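Local coordinates for protein beta-lactamase/D-alanine Carboxypeptidase (Yersinia pestis, PDB 3RJU) that probably acts on beta-lactam or D-alanyl peptide substrates as a serine hydrolase of the beta-lactamase and penicillin-binding protein family, at residues D295-I299 against N343-A347; A14-F18 against R39-E43; N161-D165 against A222-S226. One frame throughout, in Å; residues are numbered along the deposited sequence. Where two conformers were deposited one is given.

Contact 1: D295-I299 against N343-A347; sequences DLPGI and NQLVA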
loop_
_atom_site.group_PDB
_atom_site.type_symbol
_atom_site.label_atom_id
_atom_site.label_comp_id
_atom_site.label_asym_id
_atom_site.label_seq_id
_atom_site.Cartn_x
_atom_site.Cartn_y
_atom_site.Cartn_z
ATOM N N ASP A 295 -16.171 19.042 -3.021
ATOM C CA ASP A 295 -15.190 19.987 -2.525
ATOM C C ASP A 295 -13.846 19.309 -2.306
ATOM O O ASP A 295 -13.022 19.796 -1.526
ATOM C CB ASP A 295 -15.682 20.566 -1.208
ATOM C CG ASP A 295 -16.485 19.566 -0.415
ATOM O OD1 ASP A 295 -15.904 18.543 0.005
ATOM O OD2 ASP A 295 -17.701 19.795 -0.225
ATOM N N LEU A 296 -13.620 18.182 -2.979
ATOM C CA LEU A 296 -12.351 17.484 -2.814
ATOM C C LEU A 296 -11.459 17.720 -4.032
ATOM O O LEU A 296 -11.948 17.827 -5.159
ATOM C CB LEU A 296 -12.574 15.986 -2.634
ATOM C CG LEU A 296 -13.364 15.545 -1.400
ATOM C CD1 LEU A 296 -13.530 14.030 -1.405
ATOM C CD2 LEU A 296 -12.698 16.018 -0.095
ATOM N N PRO A 297 -10.142 17.822 -3.808
ATOM C CA PRO A 297 -9.202 17.953 -4.923
ATOM C C PRO A 297 -8.920 16.597 -5.573
ATOM O O PRO A 297 -9.411 15.580 -5.083
ATOM C CB PRO A 297 -7.943 18.480 -4.241
ATOM C CG PRO A 297 -7.983 17.868 -2.868
ATOM C CD PRO A 297 -9.460 17.841 -2.497
ATOM N N GLY A 298 -8.169 16.591 -6.672
ATOM C CA GLY A 298 -7.709 15.346 -7.265
ATOM C C GLY A 298 -6.674 14.752 -6.338
ATOM O O GLY A 298 -5.729 15.431 -5.934
ATOM N N ILE A 299 -6.867 13.485 -5.991
ATOM C CA ILE A 299 -6.091 12.841 -4.954
ATOM C C ILE A 299 -5.526 11.518 -5.449
ATOM O O ILE A 299 -6.242 10.718 -6.056
ATOM C CB ILE A 299 -6.998 12.580 -3.715
ATOM C CG1 ILE A 299 -7.324 13.911 -3.008
ATOM C CG2 ILE A 299 -6.348 11.566 -2.749
ATOM C CD1 ILE A 299 -8.432 13.799 -1.959
ATOM N N ASN A 343 -9.418 12.893 3.575
ATOM C CA ASN A 343 -9.662 13.588 2.317
ATOM C C ASN A 343 -10.121 15.022 2.555
ATOM O O ASN A 343 -9.707 15.945 1.855
ATOM C CB ASN A 343 -10.665 12.825 1.444
ATOM C CG ASN A 343 -10.104 11.507 0.937
ATOM O OD1 ASN A 343 -8.877 11.374 0.753
ATOM N ND2 ASN A 343 -10.992 10.517 0.717
ATOM N N GLN A 344 -10.963 15.207 3.565
ATOM C CA GLN A 344 -11.400 16.551 3.909
ATOM C C GLN A 344 -10.264 17.403 4.465
ATOM O O GLN A 344 -10.194 18.602 4.187
ATOM C CB GLN A 344 -12.576 16.494 4.875
ATOM C CG GLN A 344 -13.802 15.929 4.208
ATOM C CD GLN A 344 -14.927 15.663 5.172
ATOM O OE1 GLN A 344 -14.967 16.225 6.271
ATOM N NE2 GLN A 344 -15.858 14.805 4.769
ATOM N N LEU A 345 -9.385 16.791 5.257
ATOM C CA LEU A 345 -8.178 17.479 5.710
ATOM C C LEU A 345 -7.341 17.933 4.504
ATOM O O LEU A 345 -6.899 19.080 4.432
ATOM C CB LEU A 345 -7.350 16.574 6.624
ATOM C CG LEU A 345 -5.940 17.062 7.012
ATOM C CD1 LEU A 345 -5.954 18.445 7.682
ATOM C CD2 LEU A 345 -5.280 16.035 7.917
ATOM N N VAL A 346 -7.126 17.020 3.559
ATOM C CA VAL A 346 -6.340 17.341 2.368
ATOM C C VAL A 346 -7.001 18.509 1.613
ATOM O O VAL A 346 -6.321 19.424 1.134
ATOM C CB VAL A 346 -6.170 16.105 1.453
ATOM C CG1 VAL A 346 -5.628 16.505 0.092
ATOM C CG2 VAL A 346 -5.236 15.091 2.111
ATOM N N ALA A 347 -8.326 18.497 1.554
ATOM C CA ALA A 347 -9.061 19.555 0.856
ATOM C C ALA A 347 -8.826 20.918 1.520
ATOM O O ALA A 347 -8.700 21.941 0.835
ATOM C CB ALA A 347 -10.555 19.242 0.807
#
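Asn343 comes first on the helical side. Its carbonyl O lies 3.6 Å from CD2 of Leu296, and it is already taken by the helix, accepting a bond from Ala347 N at 2.9 Å, so the leucine methyl simply packs against a used peptide group. The amide of Asn343 points to the other end of the facing segment, with OD1 3.7 Å from Ile299 CD1; that oxygen finds its polar partner in Tyr312 OH, on strand 309-316. Gln344 turns its CA-to-CB bond away and only grazes the contact, its CG 4.4 Å from Leu296 CD2. The arrangement is that of the C-terminal helix of the beta-lactamase fold lying on the antiparallel sheet: residues 295-299 run in from strand 288-290 and start strand 299-306, while Leu345 faces helix 6-20, the other helix on this side. Val346 then points back to the loop, where its CG1 meets Pro297 CG at 4.0 Å and Ile299 CG1 at 4.4 Å; Val316 of strand 309-316 touches both Val346 and Pro297. Ala347, one turn on from Asn343, gives the tightest packing. Its small CB lets the loop backbone come close, 3.4 Å from Asp295 O, and also meets Pro297 CD at 3.8 Å and Leu296 CD2 at 4.0 Å, with the CA atoms of Leu296 and Ala347 just 5.3 Å apart.

Contact 2: A14-F18 against R39-E43; sequences AEHIF and RSFGE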
loop_
_atom_site.group_PDB
_atom_site.type_symbol
_atom_site.label_atom_id
_atom_site.label_comp_id
_atom_site.label_asym_id
_atom_site.label_seq_id
_atom_site.Cartn_x
_atom_site.Cartn_y
_atom_site.Cartn_z
ATOM N N ALA A 14 -7.737 16.303 13.115
ATOM C CA ALA A 14 -7.056 15.108 13.635
ATOM C C ALA A 14 -7.861 14.385 14.718
ATOM O O ALA A 14 -8.070 13.169 14.655
ATOM C CB ALA A 14 -5.658 15.454 14.151
ATOM N N GLU A 15 -8.311 15.128 15.724
ATOM C CA GLU A 15 -9.053 14.494 16.798
ATOM C C GLU A 15 -10.393 13.941 16.298
ATOM O O GLU A 15 -10.857 12.891 16.758
ATOM C CB GLU A 15 -9.246 15.447 17.982
ATOM C CG GLU A 15 -9.468 14.683 19.276
ATOM C CD GLU A 15 -9.479 15.574 20.495
ATOM O OE1 GLU A 15 -8.929 15.150 21.537
ATOM O OE2 GLU A 15 -10.040 16.688 20.413
ATOM N N HIS A 16 -11.010 14.618 15.333
ATOM C CA HIS A 16 -12.251 14.096 14.755
ATOM C C HIS A 16 -12.038 12.755 14.061
ATOM O O HIS A 16 -12.866 11.854 14.195
ATOM C CB HIS A 16 -12.869 15.086 13.766
ATOM C CG HIS A 16 -13.483 16.280 14.420
ATOM N ND1 HIS A 16 -14.168 16.204 15.611
ATOM C CD2 HIS A 16 -13.511 17.579 14.048
ATOM C CE1 HIS A 16 -14.589 17.410 15.949
ATOM N NE2 HIS A 16 -14.212 18.260 15.012
ATOM N N ILE A 17 -10.934 12.624 13.317
ATOM C CA ILE A 17 -10.627 11.373 12.645
ATOM C C ILE A 17 -10.424 10.270 13.677
ATOM O O ILE A 17 -10.924 9.148 13.515
ATOM C CB ILE A 17 -9.381 11.518 11.753
ATOM C CG1 ILE A 17 -9.671 12.503 10.618
ATOM C CG2 ILE A 17 -8.936 10.149 11.195
ATOM C CD1 ILE A 17 -8.420 12.995 9.873
ATOM N N PHE A 18 -9.706 10.601 14.744
ATOM C CA PHE A 18 -9.483 9.658 15.835
ATOM C C PHE A 18 -10.809 9.172 16.438
ATOM O O PHE A 18 -11.024 7.975 16.590
ATOM C CB PHE A 18 -8.640 10.309 16.942
ATOM C CG PHE A 18 -8.510 9.457 18.181
ATOM C CD1 PHE A 18 -7.889 8.212 18.124
ATOM C CD2 PHE A 18 -9.009 9.895 19.403
ATOM C CE1 PHE A 18 -7.777 7.423 19.253
ATOM C CE2 PHE A 18 -8.897 9.108 20.540
ATOM C CZ PHE A 18 -8.284 7.874 20.465
ATOM N N ARG A 39 0.584 13.847 14.674
ATOM C CA ARG A 39 -0.345 13.758 15.799
ATOM C C ARG A 39 -0.510 12.286 16.154
ATOM O O ARG A 39 -0.511 11.416 15.271
ATOM C CB ARG A 39 -1.716 14.371 15.462
ATOM C CG ARG A 39 -1.695 15.863 15.148
ATOM C CD ARG A 39 -1.267 16.684 16.354
ATOM N NE ARG A 39 -1.384 18.118 16.093
ATOM C CZ ARG A 39 -0.349 18.922 15.894
ATOM N NH1 ARG A 39 0.880 18.430 15.947
ATOM N NH2 ARG A 39 -0.544 20.218 15.670
ATOM N N SER A 40 -0.615 12.011 17.448
ATOM C CA SER A 40 -0.852 10.666 17.937
ATOM C C SER A 40 -1.973 10.719 18.965
ATOM O O SER A 40 -2.039 11.652 19.774
ATOM C CB SER A 40 0.399 10.095 18.612
ATOM O OG SER A 40 1.488 10.055 17.714
ATOM N N PHE A 41 -2.845 9.720 18.940
ATOM C CA PHE A 41 -3.973 9.673 19.859
ATOM C C PHE A 41 -4.206 8.266 20.363
ATOM O O PHE A 41 -3.877 7.284 19.685
ATOM C CB PHE A 41 -5.257 10.097 19.150
ATOM C CG PHE A 41 -5.203 11.463 18.558
ATOM C CD1 PHE A 41 -5.522 12.572 19.311
ATOM C CD2 PHE A 41 -4.868 11.636 17.216
ATOM C CE1 PHE A 41 -5.475 13.848 18.748
ATOM C CE2 PHE A 41 -4.824 12.898 16.657
ATOM C CZ PHE A 41 -5.130 14.005 17.428
ATOM N N GLY A 42 -4.840 8.168 21.529
ATOM C CA GLY A 42 -5.283 6.881 22.017
ATOM C C GLY A 42 -4.170 6.052 22.616
ATOM O O GLY A 42 -3.257 6.581 23.250
ATOM N N GLU A 43 -4.251 4.741 22.395
ATOM C CA GLU A 43 -3.421 3.788 23.120
ATOM C C GLU A 43 -2.824 2.779 22.170
ATOM O O GLU A 43 -3.442 2.434 21.162
ATOM C CB GLU A 43 -4.289 3.022 24.115
ATOM C CG GLU A 43 -5.156 3.858 24.997
ATOM C CD GLU A 43 -6.065 2.979 25.823
ATOM O OE1 GLU A 43 -7.063 2.435 25.287
ATOM O OE2 GLU A 43 -5.761 2.819 27.009
#
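Phe18 lays one face of its ring over the CB of Phe41, which sits 3.5 Å from the ring centroid and 15° off the normal, a clear CH-pi contact; Phe18 CD1 to Phe41 CB is 3.4 Å. The two aromatic rings do not truly stack. Their planes are close to parallel, at 20°, but are slid so far apart, with centroids 5.4 Å from each other, that they barely overlap. The Phe41 ring runs back along the helix instead, and its CZ reaches Ala14 CB at 3.6 Å, the methyl lying near the ring plane. One helical turn, tied by Phe18 N to Ala14 O at 3.0 Å, thus sets Ala14 and Phe18 on the same side, facing Phe41. Glu15 adds its CG, 4.1 Å from Phe41 CE1. Gly42 fits because it lacks a side chain: Phe18 CZ comes to 3.5 Å from its CA, and a CB would fall 2.8 Å from Phe18 CE1. Arg39 offers CG to Ala14 CB at 4.1 Å, while its NE makes a salt bridge to Asp11. The axes of residues 14-18 and 39-42 approach to 9.2 Å and cross at -36°. This is the helix-on-sheet layer of the serine beta-lactamase/penicillin-binding protein fold: N-terminal helix 6-20 lies on edge strand 35-42 and on strand 25-32, whose Met26 touches Phe18 and Phe41, and Ile17 meets the C-terminal helix 336-349, which covers the same sheet face.

Contact 3: N161-D165 against A222-S226; sequences NLAYD and AAAGS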
loop_
_atom_site.group_PDB
_atom_site.type_symbol
_atom_site.label_atom_id
_atom_site.label_comp_id
_atom_site.label_asym_id
_atom_site.label_seq_id
_atom_site.Cartn_x
_atom_site.Cartn_y
_atom_site.Cartn_z
ATOM N N ASN A 161 -4.758 -9.490 -3.987
ATOM C CA ASN A 161 -3.573 -9.749 -3.188
ATOM C C ASN A 161 -2.678 -10.788 -3.852
ATOM O O ASN A 161 -1.467 -10.566 -3.993
ATOM C CB ASN A 161 -3.989 -10.178 -1.789
ATOM C CG ASN A 161 -4.677 -9.047 -1.038
ATOM O OD1 ASN A 161 -4.304 -7.886 -1.192
ATOM N ND2 ASN A 161 -5.679 -9.377 -0.225
ATOM N N LEU A 162 -3.285 -11.901 -4.271
ATOM C CA LEU A 162 -2.557 -12.957 -4.974
ATOM C C LEU A 162 -1.684 -12.400 -6.106
ATOM O O LEU A 162 -0.499 -12.726 -6.203
ATOM C CB LEU A 162 -3.542 -13.957 -5.562
ATOM C CG LEU A 162 -2.947 -15.032 -6.463
ATOM C CD1 LEU A 162 -1.896 -15.849 -5.680
ATOM C CD2 LEU A 162 -4.067 -15.930 -7.014
ATOM N N ALA A 163 -2.272 -11.583 -6.975
ATOM C CA ALA A 163 -1.539 -11.042 -8.107
ATOM C C ALA A 163 -0.316 -10.226 -7.672
ATOM O O ALA A 163 0.731 -10.271 -8.325
ATOM C CB ALA A 163 -2.477 -10.206 -9.007
ATOM N N TYR A 164 -0.457 -9.460 -6.587
ATOM C CA TYR A 164 0.638 -8.643 -6.087
ATOM C C TYR A 164 1.770 -9.466 -5.458
ATOM O O TYR A 164 2.941 -9.087 -5.551
ATOM C CB TYR A 164 0.138 -7.559 -5.118
ATOM C CG TYR A 164 0.145 -6.194 -5.759
ATOM C CD1 TYR A 164 1.267 -5.385 -5.682
ATOM C CD2 TYR A 164 -0.958 -5.736 -6.491
ATOM C CE1 TYR A 164 1.306 -4.144 -6.287
ATOM C CE2 TYR A 164 -0.931 -4.492 -7.110
ATOM C CZ TYR A 164 0.209 -3.695 -6.994
ATOM O OH TYR A 164 0.261 -2.462 -7.591
ATOM N N ASP A 165 1.434 -10.596 -4.832
ATOM C CA ASP A 165 2.492 -11.470 -4.331
ATOM C C ASP A 165 3.192 -12.207 -5.483
ATOM O O ASP A 165 4.418 -12.383 -5.465
ATOM C CB ASP A 165 1.941 -12.397 -3.253
ATOM C CG ASP A 165 1.537 -11.629 -2.021
ATOM O OD1 ASP A 165 2.359 -10.778 -1.603
ATOM O OD2 ASP A 165 0.411 -11.837 -1.510
ATOM N N ALA A 222 5.312 -14.158 3.237
ATOM C CA ALA A 222 4.291 -14.727 2.348
ATOM C C ALA A 222 3.473 -13.654 1.618
ATOM O O ALA A 222 3.021 -13.872 0.492
ATOM C CB ALA A 222 3.370 -15.649 3.097
ATOM N N ALA A 223 3.281 -12.503 2.260
ATOM C CA ALA A 223 2.522 -11.411 1.654
ATOM C C ALA A 223 3.446 -10.235 1.304
ATOM O O ALA A 223 3.056 -9.068 1.391
ATOM C CB ALA A 223 1.397 -10.956 2.602
ATOM N N ALA A 224 4.667 -10.556 0.888
ATOM C CA ALA A 224 5.697 -9.562 0.600
ATOM C C ALA A 224 5.261 -8.496 -0.400
ATOM O O ALA A 224 5.654 -7.338 -0.293
ATOM C CB ALA A 224 6.946 -10.260 0.094
ATOM N N GLY A 225 4.485 -8.901 -1.396
ATOM C CA GLY A 225 4.024 -7.986 -2.416
ATOM C C GLY A 225 2.694 -7.309 -2.124
ATOM O O GLY A 225 2.470 -6.175 -2.578
ATOM N N SER A 226 1.809 -7.991 -1.388
ATOM C CA SER A 226 0.420 -7.543 -1.271
ATOM C C SER A 226 0.116 -6.784 0.015
ATOM O O SER A 226 -0.747 -5.899 0.022
ATOM C CB SER A 226 -0.546 -8.737 -1.358
ATOM O OG SER A 226 -0.336 -9.622 -0.281
#
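Residues 161-165, at the N-terminal part of helix 162-175, run close beside the loop 222-226, with CA atoms only 4.3 Å apart between Asp165 and Gly225 and 4.9 Å between Tyr164 and Ser226. Gly225 makes this possible: a CB there would fall 2.1 Å from Tyr164 O, whereas its bare CA makes a CA-H...O contact to that oxygen at 3.5 Å. Residues 224-226 have helical phi and psi without regular helical bonding, so two successive amides turn to the same acceptor, Asp165 OD1: Gly225 N and Ser226 N each donate to it at 2.8 Å. The other carboxylate oxygen, Asp165 OD2, takes the short bond from Ser226 OG at 2.6 Å. A single buried aspartate thus fixes the loop by backbone and side chain together. Ser226 CB also rests on Asn161 O at 3.3 Å and on Tyr164 CB at 4.0 Å, while the Tyr164 ring leads off to hydrogen-bond Ala112 O through OH. Asn161 OD1 and Ser226 O both bond Lys65 NZ, which brings the two segments to one lysine. With Ser62 and Lys65 forming an SxxK pattern, Tyr159-Ser160-Asn161 reads as the YxN element of a class C-like serine beta-lactamase or carboxypeptidase; the citrate about 5 Å from the Asn161 side chain is consistent with this being the catalytic pocket.

Contact 2 is a surface contact, contact 1 is partly buried and contact 3 is buried. The first two belong to the same layer: helices 6-20 and 336-349 touch each other through Leu345 and Ile17, and both pack on the eight-stranded sheet, with about 5 Å between the nearest atoms of contacts 1 and 2. Across their segments the chemistry is apolar, methyl and proline packing in contact 1, aromatic and CH-pi in contact 2. Contact 3 lies on the opposite side of the chain's centre, 29 and 30 Å between centres from the others, in the helical part. There charged and polar groups take over, as suits the neighbourhood of a probable active site.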